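Long-range contacts in carbohydrate binding family 6 (Clostridium thermocellum, PDB 5A8C), which probably removes terminal alpha-L-arabinofuranosyl units from arabinose-containing glycans, as a five-bladed beta-propeller enzyme of glycoside hydrolase family 43: residues I31-R35 against W82-E87; I51-H55 against S101-I106; H283-V287 against Y297-V301. The contacts are given in a common frame with arbitrary orientation. Where two conformers were deposited one is given. Numbering follows the deposited sequence.

Contact 1: I31-R35 against W82-E87; sequences IFSQR and WTDHGE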
# COMPACT_ATOMS: atom_id res chain seq x y z
N ILE A 31 -4.39 -15.85 -7.00
CA ILE A 31 -3.26 -16.44 -6.31
C ILE A 31 -3.56 -16.91 -4.90
O ILE A 31 -2.88 -17.80 -4.39
CB ILE A 31 -2.00 -15.52 -6.32
CG1 ILE A 31 -2.19 -14.24 -5.51
CG2 ILE A 31 -1.54 -15.23 -7.74
CD1 ILE A 31 -0.93 -13.43 -5.37
N PHE A 32 -4.55 -16.30 -4.24
CA PHE A 32 -4.82 -16.55 -2.82
C PHE A 32 -6.26 -16.28 -2.51
O PHE A 32 -6.72 -15.13 -2.61
CB PHE A 32 -3.92 -15.67 -1.94
CG PHE A 32 -4.12 -15.89 -0.48
CD1 PHE A 32 -3.70 -17.07 0.14
CD2 PHE A 32 -4.75 -14.94 0.30
CE1 PHE A 32 -3.90 -17.27 1.48
CE2 PHE A 32 -4.94 -15.14 1.65
CZ PHE A 32 -4.51 -16.31 2.25
N SER A 33 -6.98 -17.30 -2.11
CA SER A 33 -8.42 -17.15 -1.85
C SER A 33 -8.85 -17.58 -0.47
O SER A 33 -10.04 -17.57 -0.20
CB SER A 33 -9.27 -17.89 -2.89
OG SER A 33 -8.95 -19.24 -2.84
N GLN A 34 -7.91 -17.96 0.39
CA GLN A 34 -8.31 -18.50 1.69
C GLN A 34 -9.12 -17.54 2.52
O GLN A 34 -10.09 -17.93 3.18
CB GLN A 34 -7.10 -18.93 2.49
CG GLN A 34 -6.30 -20.01 1.85
CD GLN A 34 -7.10 -21.29 1.67
OE1 GLN A 34 -7.72 -21.78 2.65
NE2 GLN A 34 -7.20 -21.79 0.44
N ARG A 35 -8.68 -16.28 2.54
CA ARG A 35 -9.31 -15.19 3.22
C ARG A 35 -9.23 -14.01 2.29
O ARG A 35 -8.39 -13.99 1.40
CB ARG A 35 -8.61 -14.90 4.57
CG ARG A 35 -8.68 -16.05 5.55
CD ARG A 35 -7.93 -15.85 6.86
NE ARG A 35 -6.56 -15.46 6.67
CZ ARG A 35 -5.59 -16.23 6.21
NH1 ARG A 35 -5.79 -17.50 5.87
NH2 ARG A 35 -4.39 -15.74 6.07
N TRP A 82 2.29 -20.05 -3.31
CA TRP A 82 2.14 -19.01 -2.32
C TRP A 82 1.90 -19.62 -0.96
O TRP A 82 0.94 -20.41 -0.79
CB TRP A 82 0.99 -18.05 -2.72
CG TRP A 82 1.30 -17.28 -3.96
CD1 TRP A 82 1.02 -17.62 -5.23
CD2 TRP A 82 2.04 -16.05 -4.04
NE1 TRP A 82 1.54 -16.71 -6.10
CE2 TRP A 82 2.14 -15.70 -5.39
CE3 TRP A 82 2.57 -15.18 -3.07
CZ2 TRP A 82 2.78 -14.51 -5.83
CZ3 TRP A 82 3.21 -14.02 -3.50
CH2 TRP A 82 3.29 -13.71 -4.86
N THR A 83 2.73 -19.31 0.00
CA THR A 83 2.56 -19.76 1.37
C THR A 83 1.77 -18.76 2.16
O THR A 83 2.03 -17.56 2.10
CB THR A 83 3.94 -19.96 2.02
OG1 THR A 83 4.67 -20.91 1.24
CG2 THR A 83 3.83 -20.42 3.43
N ASP A 84 0.79 -19.24 2.90
CA ASP A 84 -0.04 -18.42 3.79
C ASP A 84 0.62 -18.32 5.11
O ASP A 84 0.75 -19.31 5.83
CB ASP A 84 -1.39 -19.10 3.88
CG ASP A 84 -2.42 -18.34 4.70
OD1 ASP A 84 -2.14 -17.23 5.18
OD2 ASP A 84 -3.56 -18.88 4.83
N HIS A 85 1.01 -17.09 5.52
CA HIS A 85 1.60 -16.86 6.83
C HIS A 85 0.60 -16.37 7.86
O HIS A 85 0.99 -15.98 8.98
CB HIS A 85 2.77 -15.91 6.73
CG HIS A 85 3.84 -16.37 5.79
ND1 HIS A 85 4.60 -17.49 6.02
CD2 HIS A 85 4.23 -15.90 4.59
CE1 HIS A 85 5.46 -17.62 5.02
NE2 HIS A 85 5.26 -16.69 4.13
N GLY A 86 -0.71 -16.34 7.52
CA GLY A 86 -1.72 -15.90 8.44
C GLY A 86 -1.73 -14.40 8.63
O GLY A 86 -1.21 -13.63 7.79
N GLU A 87 -2.34 -13.96 9.70
CA GLU A 87 -2.39 -12.57 10.06
C GLU A 87 -1.25 -12.30 11.01
O GLU A 87 -1.18 -12.83 12.08
CB GLU A 87 -3.77 -12.15 10.58
CG GLU A 87 -4.79 -11.88 9.46
CD GLU A 87 -5.17 -13.13 8.72
OE1 GLU A 87 -5.80 -14.01 9.36
OE2 GLU A 87 -4.89 -13.24 7.53
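The two segments meet mainly through side chains: the nearest CA atoms, those of Ile31 and Trp82, are 7.2 Å apart, and no backbone hydrogen bond spans the gap. At Trp82 the contact is apolar. Ile31 lies over one face of the indole, with its CD1 4.0 Å from the centroid of the six-membered ring and 18° off the normal, a CH-pi interaction that suits a branched aliphatic chain meeting a broad aromatic surface. Thr83 turns away, and Asp84 brings the contact to its polar half. The Asp84 carboxylate meets the guanidinium of Arg35 end on, NH1 to OD2 and NH2 to OD1 both at 2.8 Å and almost linear, while Phe32 CE1 packs 3.7 Å from Asp84 CG. Asp84 OD1 also accepts from Gly86 N at 2.9 Å, forming an Asx turn that helps fix the carboxylate for the arginine. Past His85, which points away, comes Gly86, whose positive phi of 75° is easiest for glycine; its CA is 3.6 Å from Arg35 NH2. Glu87 completes the salt-bridge network: its OE2 accepts from both NE and NH2 of Arg35 at 2.9 Å. Arginine suits the place because its planar group can serve two carboxylates along its edge. Glu87 OE2 is hydrogen-bonded to Thr72 as well. The contact lies at the surface, tying the loop that leads into strand 36-45 to strand 83-90. These are the two edge strands of one four-stranded propeller blade, and strands 48-56 and 70-76 lie between them, with His55 and Thr72 touching Arg35.

Contact 2: I51-H55 against S101-I106; sequences IYCSH and SWAPSI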
# COMPACT_ATOMS: atom_id res chain seq x y z
N ILE A 51 4.07 -10.46 0.51
CA ILE A 51 2.97 -9.49 0.28
C ILE A 51 2.15 -9.40 1.56
O ILE A 51 1.75 -10.42 2.13
CB ILE A 51 2.07 -9.92 -0.90
CG1 ILE A 51 2.88 -10.11 -2.19
CG2 ILE A 51 1.02 -8.84 -1.11
CD1 ILE A 51 2.04 -10.63 -3.35
N TYR A 52 1.96 -8.15 2.01
CA TYR A 52 1.18 -7.85 3.19
C TYR A 52 -0.08 -7.14 2.74
O TYR A 52 0.01 -6.19 1.93
CB TYR A 52 2.00 -6.90 4.13
CG TYR A 52 3.27 -7.52 4.60
CD1 TYR A 52 4.39 -7.57 3.77
CD2 TYR A 52 3.39 -8.11 5.84
CE1 TYR A 52 5.56 -8.15 4.17
CE2 TYR A 52 4.56 -8.70 6.27
CZ TYR A 52 5.65 -8.75 5.41
OH TYR A 52 6.84 -9.31 5.77
N CYS A 53 -1.22 -7.49 3.31
CA CYS A 53 -2.49 -6.98 2.83
C CYS A 53 -3.39 -6.60 4.01
O CYS A 53 -3.37 -7.24 5.06
CB CYS A 53 -3.27 -8.02 2.03
SG CYS A 53 -2.42 -8.59 0.55
N SER A 54 -4.24 -5.60 3.79
CA SER A 54 -5.43 -5.47 4.62
C SER A 54 -6.18 -6.79 4.63
O SER A 54 -6.45 -7.32 3.54
CB SER A 54 -6.37 -4.44 3.98
OG SER A 54 -5.84 -3.14 4.01
N HIS A 55 -6.50 -7.34 5.79
CA HIS A 55 -7.37 -8.52 5.85
C HIS A 55 -8.83 -8.06 5.88
O HIS A 55 -9.28 -7.48 6.87
CB HIS A 55 -7.06 -9.32 7.06
CG HIS A 55 -8.03 -10.46 7.31
ND1 HIS A 55 -8.70 -11.26 6.42
CD2 HIS A 55 -8.41 -10.87 8.53
CE1 HIS A 55 -9.47 -12.12 7.11
NE2 HIS A 55 -9.29 -11.90 8.40
N SER A 101 -6.25 -1.84 11.17
CA SER A 101 -4.96 -1.81 10.50
C SER A 101 -5.12 -1.79 9.00
O SER A 101 -5.02 -2.81 8.34
CB SER A 101 -4.10 -2.99 10.93
OG SER A 101 -4.66 -4.23 10.64
N TRP A 102 -5.40 -0.61 8.42
CA TRP A 102 -5.71 -0.50 7.02
C TRP A 102 -4.46 -0.25 6.19
O TRP A 102 -3.68 0.67 6.52
CB TRP A 102 -6.68 0.70 6.80
CG TRP A 102 -8.00 0.59 7.47
CD1 TRP A 102 -8.46 -0.38 8.29
CD2 TRP A 102 -9.06 1.54 7.34
NE1 TRP A 102 -9.77 -0.10 8.68
CE2 TRP A 102 -10.12 1.10 8.11
CE3 TRP A 102 -9.17 2.78 6.65
CZ2 TRP A 102 -11.31 1.83 8.23
CZ3 TRP A 102 -10.34 3.47 6.79
CH2 TRP A 102 -11.37 3.02 7.56
N ALA A 103 -4.32 -0.94 5.07
CA ALA A 103 -3.42 -0.58 3.97
C ALA A 103 -1.96 -0.51 4.41
O ALA A 103 -1.37 0.57 4.55
CB ALA A 103 -3.86 0.71 3.27
N PRO A 104 -1.35 -1.67 4.64
CA PRO A 104 0.00 -1.69 5.18
C PRO A 104 1.04 -1.15 4.22
O PRO A 104 0.93 -1.22 3.00
CB PRO A 104 0.23 -3.20 5.45
CG PRO A 104 -0.64 -3.88 4.43
CD PRO A 104 -1.86 -3.01 4.35
N SER A 105 2.16 -0.68 4.80
CA SER A 105 3.39 -0.38 4.06
C SER A 105 4.51 -1.12 4.76
O SER A 105 4.64 -1.03 5.97
CB SER A 105 3.65 1.11 4.07
OG SER A 105 4.85 1.46 3.40
N ILE A 106 5.31 -1.89 4.01
CA ILE A 106 6.37 -2.72 4.59
C ILE A 106 7.74 -2.18 4.12
O ILE A 106 7.93 -1.91 2.92
CB ILE A 106 6.18 -4.20 4.18
CG1 ILE A 106 7.22 -5.11 4.85
CG2 ILE A 106 6.12 -4.41 2.68
CD1 ILE A 106 7.09 -5.25 6.33
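Strands 51-55 and 104-106 run nearly antiparallel, at 165°, but their axes come no closer than 7.0 Å; they belong to neighbouring propeller blades and meet through side chains. With chi1 in m, Tyr52 offers a ring face, and Ile106, in the t,p rotamer, lays its CD1 4.1 Å from the ring centroid, 21° off the normal, in a CH-pi contact. Tyr52 CE1 also meets Ile106 CG1 at 3.5 Å, while the phenol OH is satisfied by Pro132 O. Pro104, in the C-gamma endo pucker, sets its CG 4.0 Å from Tyr52 CB and 3.5 Å from Tyr52 O. A proline suits this edge, being compact, apolar and without an NH in need of a partner. Ser54 adopts m, which brings its OG within 2.9 Å of Ala103 N as acceptor of a hydrogen bond; the same hydroxyl is hydrogen-bonded to Asp39. Ala103 has a positive phi of 59°, and the chain turns a corner there. Its side chain lies about 5 Å from the bound calcium ion, and that of Trp102 about 3 Å from a bound TRS molecule, probably from the crystallisation liquor. Apolar packing thus joins the blades, while one directed hydrogen bond pins the corner beside the calcium ion.

Contact 3: H283-V287 against Y297-V301; sequences HNRTV and YQRNV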
# COMPACT_ATOMS: atom_id res chain seq x y z
N HIS A 283 -5.45 -5.31 -6.04
CA HIS A 283 -6.58 -6.16 -5.66
C HIS A 283 -7.70 -6.07 -6.65
O HIS A 283 -7.87 -5.10 -7.41
CB HIS A 283 -7.09 -5.87 -4.20
CG HIS A 283 -7.70 -4.53 -3.99
ND1 HIS A 283 -7.25 -3.69 -3.01
CD2 HIS A 283 -8.78 -3.95 -4.59
CE1 HIS A 283 -8.00 -2.62 -3.06
NE2 HIS A 283 -8.93 -2.73 -4.00
N ASN A 284 -8.55 -7.12 -6.64
CA ASN A 284 -9.83 -7.06 -7.31
C ASN A 284 -10.82 -7.84 -6.47
O ASN A 284 -10.62 -8.02 -5.27
CB ASN A 284 -9.75 -7.49 -8.79
CG ASN A 284 -9.55 -8.96 -9.04
OD1 ASN A 284 -9.38 -9.73 -8.09
ND2 ASN A 284 -9.55 -9.33 -10.30
N ARG A 285 -11.95 -8.20 -7.07
CA ARG A 285 -13.06 -8.87 -6.36
C ARG A 285 -13.50 -10.14 -7.05
O ARG A 285 -14.65 -10.51 -7.01
CB ARG A 285 -14.18 -7.87 -6.12
CG ARG A 285 -13.77 -6.76 -5.15
CD ARG A 285 -14.49 -5.43 -5.40
NE ARG A 285 -14.40 -4.54 -4.26
CZ ARG A 285 -13.58 -3.50 -4.12
NH1 ARG A 285 -12.64 -3.20 -5.01
NH2 ARG A 285 -13.72 -2.74 -3.05
N THR A 286 -12.53 -10.84 -7.70
CA THR A 286 -12.86 -12.03 -8.44
C THR A 286 -13.28 -13.19 -7.55
O THR A 286 -14.14 -14.01 -7.95
CB THR A 286 -11.77 -12.41 -9.42
OG1 THR A 286 -12.34 -13.23 -10.45
CG2 THR A 286 -10.63 -13.07 -8.79
N VAL A 287 -12.67 -13.37 -6.38
CA VAL A 287 -13.07 -14.44 -5.48
C VAL A 287 -14.50 -14.28 -5.04
O VAL A 287 -15.32 -15.22 -5.10
CB VAL A 287 -12.09 -14.61 -4.31
CG1 VAL A 287 -12.59 -15.66 -3.30
CG2 VAL A 287 -10.68 -14.91 -4.79
N TYR A 297 -16.51 -5.20 0.27
CA TYR A 297 -15.48 -5.32 1.32
C TYR A 297 -14.92 -6.74 1.36
O TYR A 297 -14.50 -7.21 2.44
CB TYR A 297 -16.01 -4.94 2.69
CG TYR A 297 -16.59 -3.54 2.73
CD1 TYR A 297 -15.78 -2.42 2.61
CD2 TYR A 297 -17.94 -3.35 2.85
CE1 TYR A 297 -16.29 -1.14 2.65
CE2 TYR A 297 -18.48 -2.06 2.87
CZ TYR A 297 -17.65 -0.99 2.73
OH TYR A 297 -18.18 0.31 2.71
N GLN A 298 -14.90 -7.44 0.22
CA GLN A 298 -14.36 -8.80 0.15
C GLN A 298 -13.50 -8.89 -1.08
O GLN A 298 -13.88 -9.45 -2.11
CB GLN A 298 -15.44 -9.86 0.22
CG GLN A 298 -16.05 -9.95 1.63
CD GLN A 298 -17.12 -10.99 1.81
OE1 GLN A 298 -17.06 -11.78 2.76
NE2 GLN A 298 -18.16 -10.94 0.99
N ARG A 299 -12.28 -8.34 -0.98
CA ARG A 299 -11.32 -8.22 -2.07
C ARG A 299 -10.35 -9.41 -2.07
O ARG A 299 -10.28 -10.17 -1.11
CB ARG A 299 -10.60 -6.89 -1.96
CG ARG A 299 -11.52 -5.69 -2.20
CD ARG A 299 -10.97 -4.39 -1.72
NE ARG A 299 -11.12 -4.24 -0.27
CZ ARG A 299 -10.71 -3.16 0.37
NH1 ARG A 299 -10.35 -2.07 -0.29
NH2 ARG A 299 -10.65 -3.16 1.69
N ASN A 300 -9.56 -9.51 -3.14
CA ASN A 300 -8.45 -10.47 -3.17
C ASN A 300 -7.26 -9.85 -3.86
O ASN A 300 -7.39 -9.12 -4.86
CB ASN A 300 -8.84 -11.80 -3.81
CG ASN A 300 -9.32 -11.62 -5.24
OD1 ASN A 300 -10.49 -11.41 -5.51
ND2 ASN A 300 -8.38 -11.71 -6.18
N VAL A 301 -6.08 -10.21 -3.38
CA VAL A 301 -4.83 -9.75 -3.98
C VAL A 301 -4.64 -10.31 -5.38
O VAL A 301 -5.03 -11.43 -5.72
CB VAL A 301 -3.66 -10.09 -3.05
CG1 VAL A 301 -3.48 -11.60 -2.87
CG2 VAL A 301 -2.35 -9.46 -3.46
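His283 opens the contact as the antiparallel non-hydrogen-bonded partner of Val301, their CA atoms 4.3 Å apart. Its imidazole receives the aliphatic part of Arg299 over one face: Arg299 CD is 3.6 Å from the ring centroid, a CH-pi contact, while the ring's main polar partner is Asp39. Asn284 forms the hydrogen-bonded pair with Asn300, its N giving to Asn300 O at 2.9 Å and its O accepting from Asn300 N at 2.8 Å. The two amides add a weak bond, Asn300 ND2 to Asn284 OD1 at 2.9 Å, and Asn284 ND2 is held by Pro260 and Tyr29. At Arg285, the N-cap position, the strand gives way to helix 286-291. Arg299 CD lies over one face of the Arg285 guanidinium, 3.5 Å from Arg285 NH2. Thr286 turns its hydroxyl to Asp261. At Val287 the backbone N gives a nearly straight hydrogen bond to Asn300 OD1 at 3.1 Å, so Asn300, with both donor and acceptor, suits a place between strand and helix start. Although Arg285 NH2 and Arg299 NE approach to 4.1 Å, the Asp56 salt bridge balances the Arg299 charge, while oxygens of Asn262 and Val296 engage Arg285; Arg299 NH1 also hydrogen-bonds to bound TRS, consistent with a polar site.

Overall arrangement
Contact 1 is at the surface, whereas contacts 2 and 3 are buried, contact 2 nearest the centre of the chain. Contacts 1 and 2 share the first blade's sheet, one tying the loop before its first strand to its last strand, the other joining it to the next blade; Ile51 CD1 packs 3.6 Å from Trp82 CZ3. Contact 3 pairs strands inside the blade formed by the C-terminal part of the chain, and Val301 meets both others, touching Ile31 and Cys53. Chemistry follows place: a salt-bridge network beside an Ile-Trp contact at the surface, apolar packing between blades, backbone pairing with asparagine amides within a blade. Trp102 and Arg299 both approach the bound TRS, which may mark a pocket.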